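Local coordinates for glycosyl hydrolases family 2, sugar binding domain protein (PDB 6D1P) that probably hydrolyses O-glycosidic bonds as a family 2 beta-glucuronidase of the human gut bacterium Bacteroides uniformis, at residues D82-Q87 with I591-Q596; T328-D333 with A339-E344; M176-S179 with D183-L186. All coordinates share one frame; numbering follows the deposited sequence.

Contact 1. Residues D82-Q87 with I591-Q596. With K (potassium ion), chain J.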
# COMPACT_ATOMS: atom_id res chain seq x y z
N ASP A 82 -4.63 6.61 9.53
CA ASP A 82 -4.44 7.47 8.37
C ASP A 82 -4.55 6.75 7.03
O ASP A 82 -4.39 7.40 6.00
CB ASP A 82 -3.08 8.20 8.46
CG ASP A 82 -3.01 9.14 9.68
OD1 ASP A 82 -2.09 9.00 10.52
OD2 ASP A 82 -3.90 10.01 9.81
N VAL A 83 -4.84 5.45 7.00
CA VAL A 83 -4.88 4.74 5.73
C VAL A 83 -6.12 3.85 5.67
O VAL A 83 -6.66 3.43 6.69
CB VAL A 83 -3.62 3.89 5.51
CG1 VAL A 83 -2.39 4.77 5.41
CG2 VAL A 83 -3.47 2.93 6.64
N ASN A 84 -6.58 3.59 4.45
CA ASN A 84 -7.54 2.51 4.27
C ASN A 84 -6.81 1.18 4.39
O ASN A 84 -5.75 1.00 3.79
CB ASN A 84 -8.21 2.60 2.91
CG ASN A 84 -8.88 3.93 2.67
OD1 ASN A 84 -9.59 4.46 3.55
ND2 ASN A 84 -8.68 4.48 1.47
N TYR A 85 -7.40 0.24 5.13
CA TYR A 85 -6.74 -1.05 5.27
C TYR A 85 -6.60 -1.70 3.91
O TYR A 85 -7.44 -1.51 3.02
CB TYR A 85 -7.51 -1.95 6.26
CG TYR A 85 -8.71 -2.73 5.74
CD1 TYR A 85 -8.63 -4.10 5.56
CD2 TYR A 85 -9.93 -2.11 5.48
CE1 TYR A 85 -9.71 -4.84 5.13
CE2 TYR A 85 -11.03 -2.83 5.04
CZ TYR A 85 -10.91 -4.21 4.88
OH TYR A 85 -11.98 -4.96 4.44
N TYR A 86 -5.50 -2.43 3.73
CA TYR A 86 -5.11 -2.91 2.41
C TYR A 86 -6.09 -3.98 1.90
O TYR A 86 -6.40 -4.93 2.62
CB TYR A 86 -3.68 -3.45 2.46
CG TYR A 86 -3.26 -4.08 1.16
CD1 TYR A 86 -2.81 -3.30 0.09
CD2 TYR A 86 -3.34 -5.45 0.98
CE1 TYR A 86 -2.42 -3.87 -1.11
CE2 TYR A 86 -2.97 -6.04 -0.21
CZ TYR A 86 -2.50 -5.24 -1.25
OH TYR A 86 -2.14 -5.82 -2.44
N GLN A 87 -6.58 -3.81 0.67
CA GLN A 87 -7.52 -4.76 0.07
C GLN A 87 -7.02 -5.09 -1.33
O GLN A 87 -7.24 -4.33 -2.28
CB GLN A 87 -8.95 -4.21 0.04
CG GLN A 87 -9.56 -4.04 1.39
CD GLN A 87 -10.97 -3.50 1.33
OE1 GLN A 87 -11.21 -2.33 0.98
NE2 GLN A 87 -11.92 -4.34 1.64
N ILE A 591 -11.15 5.41 19.57
CA ILE A 591 -10.00 4.71 19.00
C ILE A 591 -10.30 4.49 17.52
O ILE A 591 -11.21 3.71 17.19
CB ILE A 591 -9.70 3.40 19.73
CG1 ILE A 591 -9.30 3.69 21.18
CG2 ILE A 591 -8.54 2.67 19.02
CD1 ILE A 591 -9.03 2.46 22.01
N PRO A 592 -9.61 5.19 16.61
CA PRO A 592 -9.98 5.12 15.19
C PRO A 592 -10.02 3.69 14.69
O PRO A 592 -9.18 2.86 15.06
CB PRO A 592 -8.89 5.94 14.51
CG PRO A 592 -8.49 6.95 15.56
CD PRO A 592 -8.55 6.18 16.85
N TYR A 593 -11.04 3.37 13.90
CA TYR A 593 -11.18 2.05 13.29
C TYR A 593 -11.31 0.91 14.32
O TYR A 593 -11.06 -0.27 13.99
CB TYR A 593 -10.01 1.79 12.34
CG TYR A 593 -9.96 2.74 11.16
CD1 TYR A 593 -10.93 2.70 10.16
CD2 TYR A 593 -8.93 3.68 11.03
CE1 TYR A 593 -10.90 3.55 9.06
CE2 TYR A 593 -8.87 4.56 9.92
CZ TYR A 593 -9.87 4.48 8.94
OH TYR A 593 -9.85 5.31 7.84
N VAL A 594 -11.73 1.19 15.55
CA VAL A 594 -11.98 0.13 16.53
C VAL A 594 -13.43 0.22 16.98
O VAL A 594 -13.90 1.29 17.38
CB VAL A 594 -11.01 0.19 17.72
CG1 VAL A 594 -11.43 -0.82 18.81
CG2 VAL A 594 -9.63 -0.16 17.23
N ASN A 595 -14.15 -0.88 16.84
CA ASN A 595 -15.46 -1.00 17.45
C ASN A 595 -15.23 -1.22 18.95
O ASN A 595 -14.61 -2.21 19.34
CB ASN A 595 -16.21 -2.15 16.79
CG ASN A 595 -17.62 -2.35 17.34
OD1 ASN A 595 -17.84 -2.45 18.55
ND2 ASN A 595 -18.59 -2.41 16.43
N GLN A 596 -15.63 -0.25 19.77
CA GLN A 596 -15.31 -0.28 21.20
C GLN A 596 -16.45 -0.84 22.07
O GLN A 596 -16.60 -0.44 23.23
CB GLN A 596 -14.89 1.12 21.65
CG GLN A 596 -13.64 1.59 20.85
CD GLN A 596 -13.22 3.03 21.15
OE1 GLN A 596 -13.52 3.95 20.37
NE2 GLN A 596 -12.53 3.23 22.26
K K J . -7.26 1.84 8.90
O HOH W 1 -11.11 4.59 5.77
O HOH W 2 -9.25 0.90 7.08
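Val-83 and Tyr-593 face each other across a potassium site between the sugar-binding domain and the TIM barrel domain. Their closest approach is loose, 3.9 Å from Val-83 O to Tyr-593 OH. The carbonyl O of Val-83 binds the potassium ion at 2.8 Å; the carbonyl oxygens of Asp-77, Ala-78 and Asp-80 also bind it. The ion lies over one face of the Tyr-593 ring, 3.2 Å above its plane and offset toward the CD2-CE2 side. Tyr-593 is at the third position of a type II turn from Ile-591 to Val-594, with positive phi (62°). Its CG sits beside its own backbone N, chi1 -63°, and the ring extends toward 82-87. Two waters fill out the contact. Water 1 bridges the side chains, donating to Asn-84 OD1 at 2.7 Å and hydrogen-bonding Tyr-593 OH. Water 2 accepts from Tyr-85 N at 2.8 Å and binds the ion. The amide ND2 of Asn-84 turns to Leu-63 O of the second subunit, on which Tyr-593 also packs, so the site borders the dimer interface. Segment 82-87 lies between strands 65-67 and 89-96, while the turn leads into strand 594-595, which pairs antiparallel with strand 581-582.

Contact 2. Residues T328-D333 with A339-E344. With NA (sodium ion), chain C.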
# COMPACT_ATOMS: atom_id res chain seq x y z
N THR A 328 -22.01 -14.08 24.55
CA THR A 328 -21.20 -13.00 24.00
C THR A 328 -20.92 -13.31 22.52
O THR A 328 -21.41 -14.31 21.97
CB THR A 328 -19.91 -12.82 24.84
OG1 THR A 328 -19.34 -11.52 24.62
CG2 THR A 328 -18.88 -13.90 24.56
N HIS A 329 -20.17 -12.42 21.86
CA HIS A 329 -19.58 -12.71 20.56
C HIS A 329 -18.07 -12.47 20.64
O HIS A 329 -17.57 -11.80 21.55
CB HIS A 329 -20.09 -11.82 19.42
CG HIS A 329 -21.58 -11.77 19.25
ND1 HIS A 329 -22.41 -11.13 20.14
CD2 HIS A 329 -22.37 -12.19 18.24
CE1 HIS A 329 -23.65 -11.19 19.70
NE2 HIS A 329 -23.66 -11.83 18.55
N ARG A 330 -17.37 -12.99 19.64
CA ARG A 330 -15.97 -12.67 19.40
C ARG A 330 -15.74 -12.59 17.90
O ARG A 330 -16.41 -13.29 17.13
CB ARG A 330 -15.02 -13.71 20.02
CG ARG A 330 -14.99 -15.03 19.26
CD ARG A 330 -14.01 -16.05 19.83
NE ARG A 330 -12.62 -15.60 19.81
CZ ARG A 330 -11.82 -15.69 18.76
NH1 ARG A 330 -12.26 -16.21 17.62
NH2 ARG A 330 -10.56 -15.27 18.84
N HIS A 331 -14.83 -11.72 17.49
CA HIS A 331 -14.37 -11.65 16.11
C HIS A 331 -13.02 -12.33 16.02
O HIS A 331 -12.32 -12.51 17.02
CB HIS A 331 -14.25 -10.19 15.63
CG HIS A 331 -15.42 -9.71 14.84
ND1 HIS A 331 -15.82 -10.30 13.65
CD2 HIS A 331 -16.27 -8.67 15.04
CE1 HIS A 331 -16.87 -9.66 13.17
NE2 HIS A 331 -17.16 -8.67 13.99
N GLU A 332 -12.64 -12.73 14.81
CA GLU A 332 -11.28 -13.25 14.62
C GLU A 332 -10.38 -12.06 14.31
O GLU A 332 -10.06 -11.73 13.17
CB GLU A 332 -11.26 -14.34 13.55
CG GLU A 332 -11.68 -15.70 14.15
CD GLU A 332 -11.44 -16.88 13.23
OE1 GLU A 332 -11.18 -16.65 12.02
OE2 GLU A 332 -11.51 -18.03 13.73
N ASP A 333 -9.97 -11.40 15.40
CA ASP A 333 -9.34 -10.09 15.41
C ASP A 333 -8.63 -9.95 16.76
O ASP A 333 -9.19 -10.32 17.80
CB ASP A 333 -10.41 -8.99 15.24
CG ASP A 333 -9.84 -7.58 15.36
OD1 ASP A 333 -9.52 -6.96 14.32
OD2 ASP A 333 -9.72 -7.06 16.49
N ALA A 339 -6.21 -10.84 11.94
CA ALA A 339 -6.79 -12.17 12.07
C ALA A 339 -5.78 -13.26 12.44
O ALA A 339 -6.17 -14.41 12.66
CB ALA A 339 -7.49 -12.56 10.76
N ALA A 340 -4.48 -12.95 12.50
CA ALA A 340 -3.45 -13.98 12.66
C ALA A 340 -3.25 -14.33 14.15
O ALA A 340 -2.20 -14.13 14.75
CB ALA A 340 -2.15 -13.52 12.02
N LEU A 341 -4.30 -14.90 14.73
CA LEU A 341 -4.23 -15.39 16.09
C LEU A 341 -3.58 -16.76 16.11
O LEU A 341 -3.87 -17.61 15.27
CB LEU A 341 -5.63 -15.46 16.71
CG LEU A 341 -6.23 -14.13 17.16
CD1 LEU A 341 -6.53 -13.22 15.98
CD2 LEU A 341 -7.48 -14.34 18.04
N THR A 342 -2.69 -16.95 17.08
CA THR A 342 -2.12 -18.25 17.39
C THR A 342 -3.07 -19.05 18.28
O THR A 342 -4.00 -18.52 18.89
CB THR A 342 -0.77 -18.08 18.09
OG1 THR A 342 -0.97 -17.43 19.37
CG2 THR A 342 0.19 -17.24 17.23
N GLU A 343 -2.84 -20.37 18.32
CA GLU A 343 -3.63 -21.22 19.21
C GLU A 343 -3.53 -20.75 20.65
O GLU A 343 -4.54 -20.69 21.36
CB GLU A 343 -3.17 -22.68 19.09
CG GLU A 343 -3.65 -23.52 20.25
CD GLU A 343 -3.39 -25.01 20.07
OE1 GLU A 343 -2.80 -25.40 19.04
OE2 GLU A 343 -3.79 -25.79 20.97
N GLU A 344 -2.32 -20.40 21.09
CA GLU A 344 -2.15 -19.93 22.46
C GLU A 344 -2.99 -18.69 22.72
O GLU A 344 -3.61 -18.56 23.78
CB GLU A 344 -0.66 -19.65 22.74
CG GLU A 344 -0.29 -19.63 24.24
CD GLU A 344 -1.11 -20.65 25.08
OE1 GLU A 344 -1.85 -20.21 26.01
OE2 GLU A 344 -1.03 -21.88 24.80
NA NA C . -10.77 -8.18 19.06
O HOH W 3 -12.96 -9.94 19.04
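Arg-330 and Leu-341 approach from opposite directions and meet in the loop that joins strand 321-329 to helix 343-356. This is a beta-alpha connection of the TIM barrel, at the C-terminal end of the strand, the end where barrels of this kind carry their active sites. Leu-341 CD2 comes in at the edge of the guanidinium, in its plane, 3.3 Å from Arg-330 NH2. The arginine CG sits between its backbone N and carbonyl carbon, chi1 73°, and the chain bends at chi3, which brings the flat group round. Outside partners fix its rotation: Glu-349 of the helix makes a salt bridge to NH2, and Gln-368 accepts from NH1. The other branch of the leucine, CD1, lies against backbone, 3.9 Å from Asp-333 N. The CB of Asp-333 leaves the backbone away from 339-344, and the residue binds a sodium ion. Its CG is anti to the backbone N and beside the carbonyl carbon, chi1 175°, which lets OD2 and the residue's own O reach the same ion, each at 3.0 Å. Asp-580 O is a further ligand. Water 3 binds the sodium at 2.8 Å and accepts from His-331 N, tying the loop backbone to the site. Asp-333 OD1 is used elsewhere, by Tyr-187 OH and a salt bridge to Arg-602. Backbone also meets backbone: Ala-339 CA makes a CA-H...O contact of 3.5 Å with Glu-332 O, with an angle of 136° at the hydrogen, and Ala-339 CB lies 3.6 Å from the same oxygen.

Contact 3. Residues M176-S179 with D183-L186. With K (potassium ion), chain K.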
# COMPACT_ATOMS: atom_id res chain seq x y z
N MET A 176 -18.83 -11.38 -3.83
CA MET A 176 -18.28 -12.28 -2.83
C MET A 176 -18.86 -11.91 -1.46
O MET A 176 -18.93 -10.72 -1.12
CB MET A 176 -16.75 -12.19 -2.82
CG MET A 176 -16.05 -13.21 -1.95
SD MET A 176 -14.26 -12.96 -1.97
CE MET A 176 -14.09 -11.44 -1.05
N ILE A 177 -19.29 -12.90 -0.69
CA ILE A 177 -19.74 -12.62 0.67
C ILE A 177 -18.53 -12.77 1.58
O ILE A 177 -17.63 -13.56 1.25
CB ILE A 177 -20.89 -13.56 1.10
CG1 ILE A 177 -20.52 -15.03 0.96
CG2 ILE A 177 -22.18 -13.28 0.32
CD1 ILE A 177 -21.48 -15.95 1.72
N PRO A 178 -18.43 -12.02 2.70
CA PRO A 178 -19.39 -11.01 3.15
C PRO A 178 -19.25 -9.69 2.43
O PRO A 178 -18.27 -9.45 1.75
CB PRO A 178 -19.02 -10.81 4.62
CG PRO A 178 -17.51 -10.97 4.60
CD PRO A 178 -17.29 -12.12 3.63
N SER A 179 -20.21 -8.81 2.66
CA SER A 179 -20.22 -7.51 2.02
C SER A 179 -19.25 -6.56 2.67
O SER A 179 -19.11 -6.54 3.91
CB SER A 179 -21.61 -6.90 2.09
OG SER A 179 -21.53 -5.50 1.95
N ASP A 183 -19.45 -4.44 9.33
CA ASP A 183 -18.75 -3.74 10.40
C ASP A 183 -17.55 -4.53 10.94
O ASP A 183 -17.31 -4.61 12.16
CB ASP A 183 -19.76 -3.41 11.50
CG ASP A 183 -19.21 -2.47 12.56
OD1 ASP A 183 -18.49 -1.50 12.23
OD2 ASP A 183 -19.54 -2.69 13.76
N PHE A 184 -16.78 -5.15 10.05
CA PHE A 184 -15.52 -5.79 10.39
C PHE A 184 -14.65 -5.81 9.14
O PHE A 184 -15.14 -5.56 8.03
CB PHE A 184 -15.74 -7.21 10.96
CG PHE A 184 -16.42 -8.16 10.01
CD1 PHE A 184 -17.81 -8.22 9.92
CD2 PHE A 184 -15.68 -9.03 9.23
CE1 PHE A 184 -18.46 -9.11 9.05
CE2 PHE A 184 -16.31 -9.93 8.35
CZ PHE A 184 -17.71 -9.96 8.27
N ASN A 185 -13.35 -6.06 9.32
CA ASN A 185 -12.45 -6.13 8.17
C ASN A 185 -12.60 -7.47 7.48
O ASN A 185 -12.75 -8.50 8.14
CB ASN A 185 -10.98 -5.93 8.56
CG ASN A 185 -10.71 -4.59 9.22
OD1 ASN A 185 -10.46 -4.52 10.44
ND2 ASN A 185 -10.73 -3.52 8.43
N LEU A 186 -12.58 -7.45 6.14
CA LEU A 186 -12.40 -8.65 5.32
C LEU A 186 -10.89 -8.85 5.20
O LEU A 186 -10.25 -8.38 4.25
CB LEU A 186 -13.06 -8.52 3.95
CG LEU A 186 -14.56 -8.82 3.77
CD1 LEU A 186 -15.44 -8.04 4.75
CD2 LEU A 186 -15.00 -8.54 2.32
K K K . -17.66 -8.60 -0.61
O HOH W 4 -19.25 -5.88 -1.09
O HOH W 5 -15.24 -7.62 -0.96
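A cis peptide bond before Pro-178 bends the backbone of 176-179, and the CA atoms of Pro-178 and Leu-186 come within 7.7 Å. Two carbonyls, one on either side of Ile-177 in the sequence, bind one potassium ion, Met-176 O at 2.5 Å and Pro-178 O at 2.6 Å. Asp-173 O and water 5 are further ligands, and water 4 stands farther off at 3.2 Å. On the apolar side, Pro-178 and Leu-186 reach toward each other, with Pro-178 CG 3.6 Å from Leu-186 CD1. The second methyl, CD2, lies 3.4 Å from Pro-178 O, the same oxygen that binds the metal. With an alanine here in place of the leucine, CG and both methyls are gone, which would probably leave a gap against the proline ring and beside the potassium-binding carbonyl. Phe-184 adds a second apolar neighbour. Its CG sits between backbone N and carbonyl carbon, chi1 61°, and the end of the ring reaches back to place CZ 3.8 Å from Pro-178 CG, obliquely. Both segments belong to one long loop of the sugar-binding domain, between strands 162-169 and 194-199, which reaches the TIM barrel domain. There Ile-177 packs on helix 397-414 and its N donates to Gln-402. The CB of Ser-179 points away from 183-186. Its OG bonds to Met-181 N and to Asp-434 OD2, and Asp-434 belongs to a separate sodium site.

Along the chain the order is 82-87, then both segments of contact 3, then both of contact 2, and last 591-596. Contact 1 therefore spans the other two. The centres of contact 1 and contact 2 lie about 17 Å apart. Those of contact 1 and contact 3 are about 14 Å apart, and those of contact 2 and contact 3 about 16 Å. Contacts 1 and 2 do not touch directly (nearest atoms about 7 Å apart); contact 3 joins them. Asp-183 OD2 is 2.9 Å from Asn-595 ND2 and Leu-186 N is 3.1 Å from Tyr-85 OH, both probable hydrogen bonds. Phe-184 also packs on His-331 of contact 2. Loops of the sugar-binding domain and the TIM barrel meet there around bound potassium and sodium ions.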